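Local coordinates for protein-tyrosine-phosphatase PTP1 (Arabidopsis thaliana, PDB 6KRW) that removes phosphate from phosphotyrosine in proteins, MAP kinase MPK6 among them, and with MKP1 modulates plant defence responses, at residues E122-Q127 with P232-C237; P130-L135 with G148-D153; N252-I257 with V296-D301; S1-S6 with R256-D261. One frame throughout, in Å; residues are numbered along the deposited sequence.

Interaction 1 of 4, residues E122-Q127 with P232-C237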
loop_
_atom_site.group_PDB
_atom_site.type_symbol
_atom_site.label_atom_id
_atom_site.label_comp_id
_atom_site.label_asym_id
_atom_site.label_seq_id
_atom_site.Cartn_x
_atom_site.Cartn_y
_atom_site.Cartn_z
ATOM N N GLU A 122 -3.122 -16.668 -2.885
ATOM C CA GLU A 122 -4.549 -16.973 -3.119
ATOM C C GLU A 122 -5.321 -15.650 -3.137
ATOM O O GLU A 122 -6.176 -15.473 -4.021
ATOM C CB GLU A 122 -5.067 -17.900 -2.035
ATOM C CG GLU A 122 -6.492 -18.321 -2.278
ATOM C CD GLU A 122 -6.702 -19.350 -3.368
ATOM O OE1 GLU A 122 -5.801 -20.144 -3.589
ATOM O OE2 GLU A 122 -7.809 -19.391 -3.949
ATOM N N MET A 123 -4.990 -14.737 -2.227
ATOM C CA MET A 123 -5.643 -13.400 -2.207
ATOM C C MET A 123 -5.352 -12.661 -3.524
ATOM O O MET A 123 -6.253 -12.064 -4.120
ATOM C CB MET A 123 -5.137 -12.577 -1.022
ATOM C CG MET A 123 -5.718 -11.188 -0.996
ATOM S SD MET A 123 -5.200 -10.241 0.467
ATOM C CE MET A 123 -3.454 -9.982 0.094
ATOM N N VAL A 124 -4.098 -12.692 -3.990
ATOM C CA VAL A 124 -3.716 -12.002 -5.257
ATOM C C VAL A 124 -4.585 -12.533 -6.400
ATOM O O VAL A 124 -5.091 -11.729 -7.204
ATOM C CB VAL A 124 -2.222 -12.213 -5.558
ATOM C CG1 VAL A 124 -1.873 -11.740 -6.953
ATOM C CG2 VAL A 124 -1.349 -11.551 -4.514
ATOM N N ILE A 125 -4.716 -13.851 -6.498
ATOM C CA ILE A 125 -5.509 -14.453 -7.603
ATOM C C ILE A 125 -6.986 -14.102 -7.421
ATOM O O ILE A 125 -7.612 -13.640 -8.394
ATOM C CB ILE A 125 -5.272 -15.967 -7.661
ATOM C CG1 ILE A 125 -3.806 -16.260 -7.988
ATOM C CG2 ILE A 125 -6.228 -16.614 -8.653
ATOM C CD1 ILE A 125 -3.444 -17.730 -7.870
ATOM N N GLN A 126 -7.533 -14.316 -6.221
ATOM C CA GLN A 126 -8.987 -14.131 -5.992
ATOM C C GLN A 126 -9.387 -12.674 -6.220
ATOM O O GLN A 126 -10.479 -12.443 -6.748
ATOM C CB GLN A 126 -9.347 -14.573 -4.578
ATOM C CG GLN A 126 -9.305 -16.087 -4.376
ATOM C CD GLN A 126 -9.875 -16.504 -3.043
ATOM O OE1 GLN A 126 -10.352 -15.665 -2.270
ATOM N NE2 GLN A 126 -9.823 -17.800 -2.773
ATOM N N GLN A 127 -8.523 -11.726 -5.859
ATOM C CA GLN A 127 -8.817 -10.276 -6.001
ATOM C C GLN A 127 -8.271 -9.734 -7.332
ATOM O O GLN A 127 -8.466 -8.558 -7.615
ATOM C CB GLN A 127 -8.216 -9.535 -4.815
ATOM C CG GLN A 127 -8.790 -9.942 -3.458
ATOM C CD GLN A 127 -10.283 -9.769 -3.381
ATOM O OE1 GLN A 127 -10.837 -8.864 -4.005
ATOM N NE2 GLN A 127 -10.930 -10.651 -2.619
ATOM N N PRO A 232 -7.507 -4.121 -7.067
ATOM C CA PRO A 232 -6.802 -3.429 -6.005
ATOM C C PRO A 232 -5.279 -3.526 -6.174
ATOM O O PRO A 232 -4.774 -4.528 -6.610
ATOM C CB PRO A 232 -7.256 -4.123 -4.709
ATOM C CG PRO A 232 -8.476 -4.925 -5.098
ATOM C CD PRO A 232 -8.279 -5.266 -6.570
ATOM N N ILE A 233 -4.597 -2.456 -5.795
ATOM C CA ILE A 233 -3.113 -2.436 -5.688
ATOM C C ILE A 233 -2.733 -2.934 -4.305
ATOM O O ILE A 233 -3.141 -2.327 -3.313
ATOM C CB ILE A 233 -2.559 -1.028 -5.935
ATOM C CG1 ILE A 233 -2.832 -0.591 -7.369
ATOM C CG2 ILE A 233 -1.091 -0.945 -5.555
ATOM C CD1 ILE A 233 -2.542 0.851 -7.615
ATOM N N ILE A 234 -1.993 -4.025 -4.243
ATOM C CA ILE A 234 -1.437 -4.492 -2.964
ATOM C C ILE A 234 -0.318 -3.565 -2.549
ATOM O O ILE A 234 0.564 -3.306 -3.356
ATOM C CB ILE A 234 -1.028 -5.964 -3.027
ATOM C CG1 ILE A 234 -2.259 -6.857 -3.151
ATOM C CG2 ILE A 234 -0.209 -6.329 -1.817
ATOM C CD1 ILE A 234 -1.932 -8.298 -3.504
ATOM N N VAL A 235 -0.334 -3.104 -1.323
ATOM C CA VAL A 235 0.772 -2.319 -0.731
ATOM C C VAL A 235 1.147 -2.959 0.574
ATOM O O VAL A 235 0.244 -3.214 1.404
ATOM C CB VAL A 235 0.484 -0.827 -0.576
ATOM C CG1 VAL A 235 1.714 -0.081 -0.112
ATOM C CG2 VAL A 235 -0.096 -0.205 -1.826
ATOM N N HIS A 236 2.425 -3.286 0.759
ATOM C CA HIS A 236 2.824 -3.905 2.032
ATOM C C HIS A 236 4.221 -3.443 2.424
ATOM O O HIS A 236 5.041 -3.116 1.540
ATOM C CB HIS A 236 2.721 -5.422 1.986
ATOM C CG HIS A 236 3.865 -6.133 1.319
ATOM N ND1 HIS A 236 4.968 -6.493 2.042
ATOM C CD2 HIS A 236 3.982 -6.646 0.092
ATOM C CE1 HIS A 236 5.819 -7.145 1.223
ATOM N NE2 HIS A 236 5.240 -7.238 -0.003
ATOM N N CYS A 237 4.487 -3.450 3.704
ATOM C CA CYS A 237 5.850 -3.277 4.248
ATOM C C CYS A 237 6.025 -4.438 5.217
ATOM O O CYS A 237 5.882 -5.580 4.786
ATOM C CB CYS A 237 6.037 -1.881 4.853
ATOM S SG CYS A 237 4.711 -1.333 5.962
#
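Val124 sets CG1 anti to the backbone N (chi1 170°), which leaves CG2 beside that N and anti to the carbonyl carbon, while Ile234 carries CG1 anti to its own carbonyl carbon and holds that branch extended (chi2 168°); the two settings bring Val124 CG2 and Ile234 CD1 to 3.5 Å. The side chains cross at about a right angle, and the carbon pair is tighter than ordinary van der Waals contact, evidence of close packing. Met123, stretched out as far as SD, then bends its terminal methyl so that CE lies 4.3 Å from the same Ile234 CD1. One isoleucine methyl therefore touches two successive residues of the helix. At the other end of the contact the evidence is backbone against ring: Gln127 O sits 3.5 Å from Pro232 CD.

The contact lays the last turn of helix 117-126 against strand 233-236 in the central sheet of the protein tyrosine phosphatase fold. That strand runs directly into the loop of the HCSAGIGR signature, which begins with His236 and the phosphocysteine nucleophile Cys237. Here His236 ND1 donates to Cys237 O at 3.0 Å, with the acceptor in the imidazole plane and the donor on a carbonyl lone pair, an arrangement that restricts rotation of the ring. Away from the strand, Gln126 NE2 reaches back one turn to the anti lone pair of Glu122 OE2 at 2.8 Å, and OE2 has a second partner in Tyr186.

Interaction 2 of 4, residues P130-L135 with G148-D153; sequences PIIVML and GDYFQD
Sulfur-aromatic contacts join Met134 to both Tyr150 and Phe151. The methionine is fully extended, with CG anti to the backbone N (chi1 179°), which carries SD to 4.4 Å from the Phe151 ring centroid. The approach is oblique, 51° off the ring normal, with Phe151 CE1 only 3.5 Å from SD. The Tyr150 ring is a more distant sulfur partner, its centroid lying 5.5 Å from Met134 SD. An alanine in place of Met134 would lose the sulfur and the methyl beyond it, and would probably leave Phe151 CE1 and CZ facing a gap.

Apolar packing adds Ile132, which slides past Tyr150 in the opposite direction: its CD1 lies at the ring edge, 4.5 Å from Tyr150 CE1, and its CG2 makes a van der Waals contact of 3.6 Å with Tyr150 OH. Within 148-153, Phe151 CD1 stands over the centre of the Tyr150 ring.

Polar bonds fix the loop. Asp149 OD1 accepts from Phe151 N at 3.1 Å and from Gln152 N at 2.9 Å, the former forming an Asx turn and the latter approaching the syn lone pair. The buried Tyr150 OH is hydrogen-bonded to His236 NE2 and to His198 NE2, so two histidines grip it from the strands that flank 131-134. The Met134 side chain is about 7 Å from that of Cys237, consistent with a second shell beside the catalytic loop of the phosphatase fold.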
loop_
_atom_site.group_PDB
_atom_site.type_symbol
_atom_site.label_atom_id
_atom_site.label_comp_id
_atom_site.label_asym_id
_atom_site.label_seq_id
_atom_site.Cartn_x
_atom_site.Cartn_y
_atom_site.Cartn_z
ATOM N N PRO A 130 -3.397 -6.386 -9.910
ATOM C CA PRO A 130 -2.404 -6.266 -10.982
ATOM C C PRO A 130 -0.993 -5.870 -10.519
ATOM O O PRO A 130 -0.033 -6.050 -11.299
ATOM C CB PRO A 130 -3.016 -5.174 -11.865
ATOM C CG PRO A 130 -3.777 -4.306 -10.897
ATOM C CD PRO A 130 -4.400 -5.309 -9.947
ATOM N N ILE A 131 -0.880 -5.338 -9.299
ATOM C CA ILE A 131 0.358 -4.676 -8.793
ATOM C C ILE A 131 0.563 -5.119 -7.356
ATOM O O ILE A 131 -0.399 -5.082 -6.584
ATOM C CB ILE A 131 0.245 -3.138 -8.858
ATOM C CG1 ILE A 131 -0.017 -2.643 -10.284
ATOM C CG2 ILE A 131 1.454 -2.459 -8.220
ATOM C CD1 ILE A 131 1.075 -2.851 -11.247
ATOM N N ILE A 132 1.795 -5.351 -6.977
ATOM C CA ILE A 132 2.281 -5.420 -5.589
ATOM C C ILE A 132 3.358 -4.367 -5.390
ATOM O O ILE A 132 4.352 -4.380 -6.118
ATOM C CB ILE A 132 2.796 -6.806 -5.226
ATOM C CG1 ILE A 132 1.724 -7.875 -5.390
ATOM C CG2 ILE A 132 3.379 -6.797 -3.842
ATOM C CD1 ILE A 132 2.269 -9.300 -5.400
ATOM N N VAL A 133 3.163 -3.496 -4.429
ATOM C CA VAL A 133 4.127 -2.489 -3.955
ATOM C C VAL A 133 4.692 -2.984 -2.648
ATOM O O VAL A 133 3.950 -3.081 -1.640
ATOM C CB VAL A 133 3.544 -1.081 -3.861
ATOM C CG1 VAL A 133 4.558 -0.091 -3.355
ATOM C CG2 VAL A 133 2.912 -0.650 -5.166
ATOM N N MET A 134 5.989 -3.260 -2.658
ATOM C CA MET A 134 6.696 -3.771 -1.476
ATOM C C MET A 134 7.666 -2.707 -0.980
ATOM O O MET A 134 8.605 -2.368 -1.737
ATOM C CB MET A 134 7.465 -5.029 -1.866
ATOM C CG MET A 134 8.240 -5.615 -0.739
ATOM S SD MET A 134 8.940 -7.177 -1.212
ATOM C CE MET A 134 9.711 -7.592 0.340
ATOM N N LEU A 135 7.534 -2.223 0.254
ATOM C CA LEU A 135 8.275 -1.049 0.777
ATOM C C LEU A 135 9.199 -1.466 1.912
ATOM O O LEU A 135 9.476 -0.661 2.772
ATOM C CB LEU A 135 7.257 -0.002 1.247
ATOM C CG LEU A 135 6.299 0.463 0.164
ATOM C CD1 LEU A 135 5.167 1.303 0.798
ATOM C CD2 LEU A 135 7.004 1.239 -0.930
ATOM N N GLY A 148 8.676 -12.287 4.554
ATOM C CA GLY A 148 9.179 -13.566 4.039
ATOM C C GLY A 148 9.394 -13.495 2.544
ATOM O O GLY A 148 8.782 -12.643 1.880
ATOM N N ASP A 149 10.290 -14.326 2.010
ATOM C CA ASP A 149 10.530 -14.359 0.548
ATOM C C ASP A 149 9.419 -15.155 -0.139
ATOM O O ASP A 149 9.464 -16.381 -0.165
ATOM C CB ASP A 149 11.909 -14.944 0.230
ATOM C CG ASP A 149 12.230 -14.984 -1.251
ATOM O OD1 ASP A 149 11.335 -14.710 -2.063
ATOM O OD2 ASP A 149 13.394 -15.357 -1.583
ATOM N N TYR A 150 8.410 -14.449 -0.629
ATOM C CA TYR A 150 7.264 -15.081 -1.309
ATOM C C TYR A 150 7.381 -14.895 -2.814
ATOM O O TYR A 150 6.440 -15.278 -3.493
ATOM C CB TYR A 150 5.968 -14.450 -0.763
ATOM C CG TYR A 150 5.790 -12.968 -1.044
ATOM C CD1 TYR A 150 5.220 -12.529 -2.221
ATOM C CD2 TYR A 150 6.279 -12.010 -0.170
ATOM C CE1 TYR A 150 5.130 -11.176 -2.518
ATOM C CE2 TYR A 150 6.211 -10.652 -0.454
ATOM C CZ TYR A 150 5.638 -10.239 -1.637
ATOM O OH TYR A 150 5.553 -8.924 -1.984
ATOM N N PHE A 151 8.528 -14.435 -3.343
ATOM C CA PHE A 151 8.513 -14.043 -4.778
ATOM C C PHE A 151 9.794 -14.405 -5.545
ATOM O O PHE A 151 9.736 -14.392 -6.787
ATOM C CB PHE A 151 8.219 -12.552 -4.921
ATOM C CG PHE A 151 9.171 -11.674 -4.151
ATOM C CD1 PHE A 151 8.869 -11.296 -2.854
ATOM C CD2 PHE A 151 10.345 -11.204 -4.719
ATOM C CE1 PHE A 151 9.722 -10.487 -2.122
ATOM C CE2 PHE A 151 11.190 -10.387 -3.990
ATOM C CZ PHE A 151 10.900 -10.045 -2.690
ATOM N N GLN A 152 10.914 -14.704 -4.899
ATOM C CA GLN A 152 12.154 -14.988 -5.656
ATOM C C GLN A 152 12.148 -16.450 -6.096
ATOM O O GLN A 152 11.812 -17.313 -5.289
ATOM C CB GLN A 152 13.361 -14.652 -4.790
ATOM C CG GLN A 152 13.482 -13.164 -4.481
ATOM C CD GLN A 152 14.815 -12.827 -3.861
ATOM O OE1 GLN A 152 15.679 -12.220 -4.496
ATOM N NE2 GLN A 152 15.006 -13.252 -2.620
ATOM N N ASP A 153 12.511 -16.714 -7.348
ATOM C CA ASP A 153 12.502 -18.095 -7.907
ATOM C C ASP A 153 13.855 -18.392 -8.563
ATOM O O ASP A 153 13.875 -19.021 -9.649
ATOM C CB ASP A 153 11.322 -18.286 -8.864
ATOM C CG ASP A 153 11.494 -17.611 -10.216
ATOM O OD1 ASP A 153 12.260 -16.630 -10.298
ATOM O OD2 ASP A 153 10.863 -18.076 -11.184
#

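Interaction 3 of 4, residues N252-I257 with V296-D301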
loop_
_atom_site.group_PDB
_atom_site.type_symbol
_atom_site.label_atom_id
_atom_site.label_comp_id
_atom_site.label_asym_id
_atom_site.label_seq_id
_atom_site.Cartn_x
_atom_site.Cartn_y
_atom_site.Cartn_z
ATOM N N ASN A 252 -3.088 8.177 -3.255
ATOM C CA ASN A 252 -4.527 8.501 -3.194
ATOM C C ASN A 252 -4.740 10.011 -3.313
ATOM O O ASN A 252 -5.685 10.461 -4.006
ATOM C CB ASN A 252 -5.048 7.980 -1.867
ATOM C CG ASN A 252 -6.545 8.178 -1.683
ATOM O OD1 ASN A 252 -6.949 8.955 -0.802
ATOM N ND2 ASN A 252 -7.327 7.494 -2.496
ATOM N N THR A 253 -3.899 10.809 -2.659
ATOM C CA THR A 253 -4.082 12.268 -2.681
ATOM C C THR A 253 -3.934 12.769 -4.114
ATOM O O THR A 253 -4.733 13.598 -4.573
ATOM C CB THR A 253 -3.115 12.961 -1.722
ATOM O OG1 THR A 253 -3.423 12.527 -0.380
ATOM C CG2 THR A 253 -3.202 14.466 -1.838
ATOM N N ILE A 254 -2.837 12.384 -4.770
ATOM C CA ILE A 254 -2.604 12.863 -6.159
ATOM C C ILE A 254 -3.761 12.443 -7.070
ATOM O O ILE A 254 -4.265 13.296 -7.814
ATOM C CB ILE A 254 -1.233 12.379 -6.652
ATOM C CG1 ILE A 254 -0.114 13.029 -5.837
ATOM C CG2 ILE A 254 -1.094 12.596 -8.151
ATOM C CD1 ILE A 254 0.071 14.495 -6.057
ATOM N N GLN A 255 -4.191 11.182 -6.998
ATOM C CA GLN A 255 -5.300 10.729 -7.878
ATOM C C GLN A 255 -6.555 11.547 -7.603
ATOM O O GLN A 255 -7.290 11.861 -8.552
ATOM C CB GLN A 255 -5.568 9.251 -7.676
ATOM C CG GLN A 255 -4.518 8.387 -8.327
ATOM C CD GLN A 255 -4.875 6.928 -8.347
ATOM O OE1 GLN A 255 -5.486 6.425 -7.402
ATOM N NE2 GLN A 255 -4.479 6.236 -9.415
ATOM N N ARG A 256 -6.846 11.797 -6.336
ATOM C CA ARG A 256 -8.100 12.519 -6.007
ATOM C C ARG A 256 -8.018 13.981 -6.460
ATOM O O ARG A 256 -9.024 14.513 -6.915
ATOM C CB ARG A 256 -8.391 12.362 -4.514
ATOM C CG ARG A 256 -8.949 10.983 -4.183
ATOM C CD ARG A 256 -8.913 10.687 -2.707
ATOM N NE ARG A 256 -9.648 11.675 -1.922
ATOM C CZ ARG A 256 -9.350 11.997 -0.679
ATOM N NH1 ARG A 256 -8.408 11.332 -0.033
ATOM N NH2 ARG A 256 -10.070 12.925 -0.045
ATOM N N ILE A 257 -6.850 14.616 -6.381
ATOM C CA ILE A 257 -6.686 15.988 -6.929
ATOM C C ILE A 257 -6.970 15.944 -8.432
ATOM O O ILE A 257 -7.731 16.786 -8.923
ATOM C CB ILE A 257 -5.296 16.553 -6.614
ATOM C CG1 ILE A 257 -5.120 16.776 -5.114
ATOM C CG2 ILE A 257 -5.036 17.823 -7.421
ATOM C CD1 ILE A 257 -3.660 16.942 -4.700
ATOM N N VAL A 296 3.871 17.598 -2.613
ATOM C CA VAL A 296 4.358 18.874 -3.207
ATOM C C VAL A 296 5.273 18.574 -4.393
ATOM O O VAL A 296 5.079 19.207 -5.454
ATOM C CB VAL A 296 5.038 19.758 -2.152
ATOM C CG1 VAL A 296 5.862 20.867 -2.791
ATOM C CG2 VAL A 296 4.009 20.336 -1.203
ATOM N N ASP A 297 6.244 17.679 -4.219
ATOM C CA ASP A 297 7.245 17.388 -5.287
ATOM C C ASP A 297 6.507 16.854 -6.517
ATOM O O ASP A 297 6.843 17.259 -7.643
ATOM C CB ASP A 297 8.295 16.395 -4.801
ATOM C CG ASP A 297 9.236 16.996 -3.775
ATOM O OD1 ASP A 297 9.183 18.232 -3.581
ATOM O OD2 ASP A 297 9.984 16.215 -3.131
ATOM N N GLU A 298 5.471 16.027 -6.291
ATOM C CA GLU A 298 4.777 15.442 -7.454
ATOM C C GLU A 298 3.920 16.508 -8.134
ATOM O O GLU A 298 3.849 16.529 -9.375
ATOM C CB GLU A 298 3.996 14.193 -7.082
ATOM C CG GLU A 298 3.462 13.477 -8.300
ATOM C CD GLU A 298 4.517 12.972 -9.260
ATOM O OE1 GLU A 298 5.674 12.901 -8.850
ATOM O OE2 GLU A 298 4.152 12.628 -10.382
ATOM N N LEU A 299 3.232 17.341 -7.357
ATOM C CA LEU A 299 2.425 18.445 -7.938
ATOM C C LEU A 299 3.325 19.419 -8.719
ATOM O O LEU A 299 2.838 19.957 -9.730
ATOM C CB LEU A 299 1.656 19.176 -6.839
ATOM C CG LEU A 299 0.484 18.399 -6.236
ATOM C CD1 LEU A 299 -0.083 19.109 -5.021
ATOM C CD2 LEU A 299 -0.607 18.164 -7.285
ATOM N N GLU A 300 4.582 19.615 -8.308
ATOM C CA GLU A 300 5.529 20.465 -9.076
ATOM C C GLU A 300 5.847 19.797 -10.418
ATOM O O GLU A 300 5.848 20.523 -11.434
ATOM C CB GLU A 300 6.789 20.728 -8.261
ATOM C CG GLU A 300 6.579 21.714 -7.153
ATOM C CD GLU A 300 7.766 21.933 -6.228
ATOM O OE1 GLU A 300 8.778 21.165 -6.314
ATOM O OE2 GLU A 300 7.689 22.908 -5.437
ATOM N N ASP A 301 6.045 18.477 -10.433
ATOM C CA ASP A 301 6.273 17.733 -11.700
ATOM C C ASP A 301 5.041 17.848 -12.596
ATOM O O ASP A 301 5.212 18.121 -13.794
ATOM C CB ASP A 301 6.557 16.262 -11.438
ATOM C CG ASP A 301 7.996 15.976 -11.091
ATOM O OD1 ASP A 301 8.786 16.929 -11.039
ATOM O OD2 ASP A 301 8.304 14.802 -10.877
#
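Ile254 and Ile257 of helix 242-259 meet Leu299 of helix 285-303 in a helix-helix packing within the helical part of the phosphatase domain. The short axes run in broadly the same sense, with a signed crossing angle of -38°, and approach no closer than 10.8 Å, so side-chain ends rather than backbones make the contact.

Leu299 supplies the shared surface. Its CD2 lies 3.9 Å from Ile254 CD1, the two side chains sliding past each other in opposite directions. One turn along, Ile257 and Leu299 reach toward each other tip to tip, Ile257 CD1 standing 4.2 Å from Leu299 CD2. Ile254 is folded at its second torsion (chi2 -69°), and its CD1 also packs 4.1 Å from Glu298 CB. An alanine at Leu299 would lack both methyls and is likely to leave a gap facing Ile254 CD1 and Ile257 CD1.

Glu298 thus lends only its aliphatic stem to this interface. Its carboxylate is hydrogen-bonded to Tyr224 through OE2 and makes salt bridges to Lys221 and Arg217, which probably balance the charge of this buried carboxylate. On helix 242-259, Arg256 NH1 donates to Asn252 OD1 at 2.9 Å, one turn back, with the acceptor in the guanidinium plane. Ala16 of helix 7-24 touches both Ile257 and Leu299, adding a third helix. The arrangement is apolar helix packing of the α/β phosphatase fold, joining the helix that follows the catalytic loop to the C-terminal helix.

Interaction 4 of 4, residues S1-S6 with R256-D261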
loop_
_atom_site.group_PDB
_atom_site.type_symbol
_atom_site.label_atom_id
_atom_site.label_comp_id
_atom_site.label_asym_id
_atom_site.label_seq_id
_atom_site.Cartn_x
_atom_site.Cartn_y
_atom_site.Cartn_z
ATOM N N SER A 1 5.909 7.831 -19.106
ATOM C CA SER A 1 6.495 8.652 -18.015
ATOM C C SER A 1 6.244 10.146 -18.261
ATOM O O SER A 1 7.126 10.940 -17.911
ATOM C CB SER A 1 7.977 8.370 -17.854
ATOM O OG SER A 1 8.192 7.257 -17.003
ATOM N N LYS A 2 5.100 10.513 -18.853
ATOM C CA LYS A 2 4.616 11.925 -18.918
ATOM C C LYS A 2 3.087 11.912 -19.018
ATOM O O LYS A 2 2.569 11.111 -19.804
ATOM C CB LYS A 2 5.224 12.676 -20.108
ATOM N N LEU A 3 2.389 12.753 -18.256
ATOM C CA LEU A 3 0.903 12.750 -18.262
ATOM C C LEU A 3 0.386 13.901 -19.124
ATOM O O LEU A 3 0.924 15.012 -19.001
ATOM C CB LEU A 3 0.354 12.923 -16.841
ATOM C CG LEU A 3 0.496 11.757 -15.862
ATOM C CD1 LEU A 3 -0.527 11.901 -14.736
ATOM C CD2 LEU A 3 0.346 10.403 -16.543
ATOM N N SER A 4 -0.649 13.658 -19.926
ATOM C CA SER A 4 -1.380 14.765 -20.592
ATOM C C SER A 4 -2.553 15.153 -19.702
ATOM O O SER A 4 -3.470 14.342 -19.555
ATOM C CB SER A 4 -1.845 14.384 -21.961
ATOM O OG SER A 4 -0.737 14.210 -22.826
ATOM N N LEU A 5 -2.519 16.348 -19.131
ATOM C CA LEU A 5 -3.602 16.770 -18.211
ATOM C C LEU A 5 -4.573 17.680 -18.954
ATOM O O LEU A 5 -4.146 18.431 -19.845
ATOM C CB LEU A 5 -2.996 17.506 -17.015
ATOM C CG LEU A 5 -2.464 16.645 -15.867
ATOM C CD1 LEU A 5 -3.531 15.727 -15.299
ATOM C CD2 LEU A 5 -1.260 15.834 -16.309
ATOM N N SER A 6 -5.831 17.667 -18.545
ATOM C CA SER A 6 -6.820 18.646 -19.049
ATOM C C SER A 6 -6.588 20.006 -18.379
ATOM O O SER A 6 -5.821 20.099 -17.388
ATOM C CB SER A 6 -8.214 18.150 -18.834
ATOM O OG SER A 6 -8.495 18.031 -17.448
ATOM N N ARG A 256 -6.846 11.797 -6.336
ATOM C CA ARG A 256 -8.100 12.519 -6.007
ATOM C C ARG A 256 -8.018 13.981 -6.460
ATOM O O ARG A 256 -9.024 14.513 -6.915
ATOM C CB ARG A 256 -8.391 12.362 -4.514
ATOM C CG ARG A 256 -8.949 10.983 -4.183
ATOM C CD ARG A 256 -8.913 10.687 -2.707
ATOM N NE ARG A 256 -9.648 11.675 -1.922
ATOM C CZ ARG A 256 -9.350 11.997 -0.679
ATOM N NH1 ARG A 256 -8.408 11.332 -0.033
ATOM N NH2 ARG A 256 -10.070 12.925 -0.045
ATOM N N ILE A 257 -6.850 14.616 -6.381
ATOM C CA ILE A 257 -6.686 15.988 -6.929
ATOM C C ILE A 257 -6.970 15.944 -8.432
ATOM O O ILE A 257 -7.731 16.786 -8.923
ATOM C CB ILE A 257 -5.296 16.553 -6.614
ATOM C CG1 ILE A 257 -5.120 16.776 -5.114
ATOM C CG2 ILE A 257 -5.036 17.823 -7.421
ATOM C CD1 ILE A 257 -3.660 16.942 -4.700
ATOM N N LEU A 258 -6.392 14.972 -9.133
ATOM C CA LEU A 258 -6.542 14.872 -10.603
ATOM C C LEU A 258 -7.989 14.550 -10.973
ATOM O O LEU A 258 -8.393 14.876 -12.098
ATOM C CB LEU A 258 -5.603 13.787 -11.129
ATOM C CG LEU A 258 -4.128 14.164 -11.115
ATOM C CD1 LEU A 258 -3.276 12.956 -11.484
ATOM C CD2 LEU A 258 -3.861 15.311 -12.088
ATOM N N ALA A 259 -8.749 13.969 -10.045
ATOM C CA ALA A 259 -10.158 13.595 -10.324
ATOM C C ALA A 259 -11.114 14.700 -9.879
ATOM O O ALA A 259 -12.311 14.571 -10.145
ATOM C CB ALA A 259 -10.498 12.285 -9.679
ATOM N N GLY A 260 -10.614 15.750 -9.235
ATOM C CA GLY A 260 -11.430 16.921 -8.863
ATOM C C GLY A 260 -12.035 16.816 -7.471
ATOM O O GLY A 260 -12.960 17.572 -7.204
ATOM N N ASP A 261 -11.477 15.990 -6.584
ATOM C CA ASP A 261 -12.004 15.846 -5.205
ATOM C C ASP A 261 -11.316 16.877 -4.307
ATOM O O ASP A 261 -10.141 16.673 -3.891
ATOM C CB ASP A 261 -11.825 14.405 -4.732
ATOM C CG ASP A 261 -12.215 14.185 -3.281
ATOM O OD1 ASP A 261 -12.757 15.142 -2.656
ATOM O OD2 ASP A 261 -11.897 13.078 -2.761
#
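Leu5 and Leu258 cross at about a right angle where the N-terminal segment passes the end of helix 242-259, a helix closed by a Schellman motif. With CG anti to the carbonyl carbon (chi1 -72°), Leu258 swings CD2 out to Leu5. Leu258 leaves its helix aslant to the segment, yet its methyls extend far enough to meet it, whereas Leu5 starts out toward the helix. Their meeting point, Leu5 CD1 to Leu258 CD2, measures 3.3 Å, unusually short for two methyl carbons, so that its exact value is doubtful although the contact itself is clear. Leu3 also projects toward the helix and touches more loosely, with CD1 4.4 Å from Leu258 CD1. The two leucines thus meet different methyls of Leu258, in a small apolar patch near the surface.

Helix 7-24 completes the setting: Leu10 touches Leu5, Cys13 touches Leu258, and Ser6 is the N-cap of that helix. The helix end beyond Leu258 is defined by its backbone bonds, Asp261 N to Arg256 O at 2.9 Å and Gly260 N to Ile257 O at 3.1 Å. Gly260 has a positive phi of 92°, where a side chain would be jammed against the preceding carbonyl oxygen. Across this turn Arg256 forms a salt bridge with Asp261: NE donates to OD2 at 2.8 Å, with the oxygen in the guanidinium plane but NE lying 38° out of the carboxylate plane.

Overall arrangement
Followed from the N terminus, interaction 4 opens first and closes last but one: residues 1-6 wait some 250 residues for 256-261, and the long loop so formed contains interactions 1 and 2. Interaction 1 opens at 122-127 and closes at 232-237; interaction 2 lies wholly within that span, joining strand 131-134 to the loop at 148-153. These two touch each other, their strands being neighbours in the central sheet. Interaction 3 opens at 252-257, just before interaction 4 closes, and closes last at 296-301, so the two overlap on helix 242-259, tying it to helix 285-303 and to the segment leading into helix 7-24.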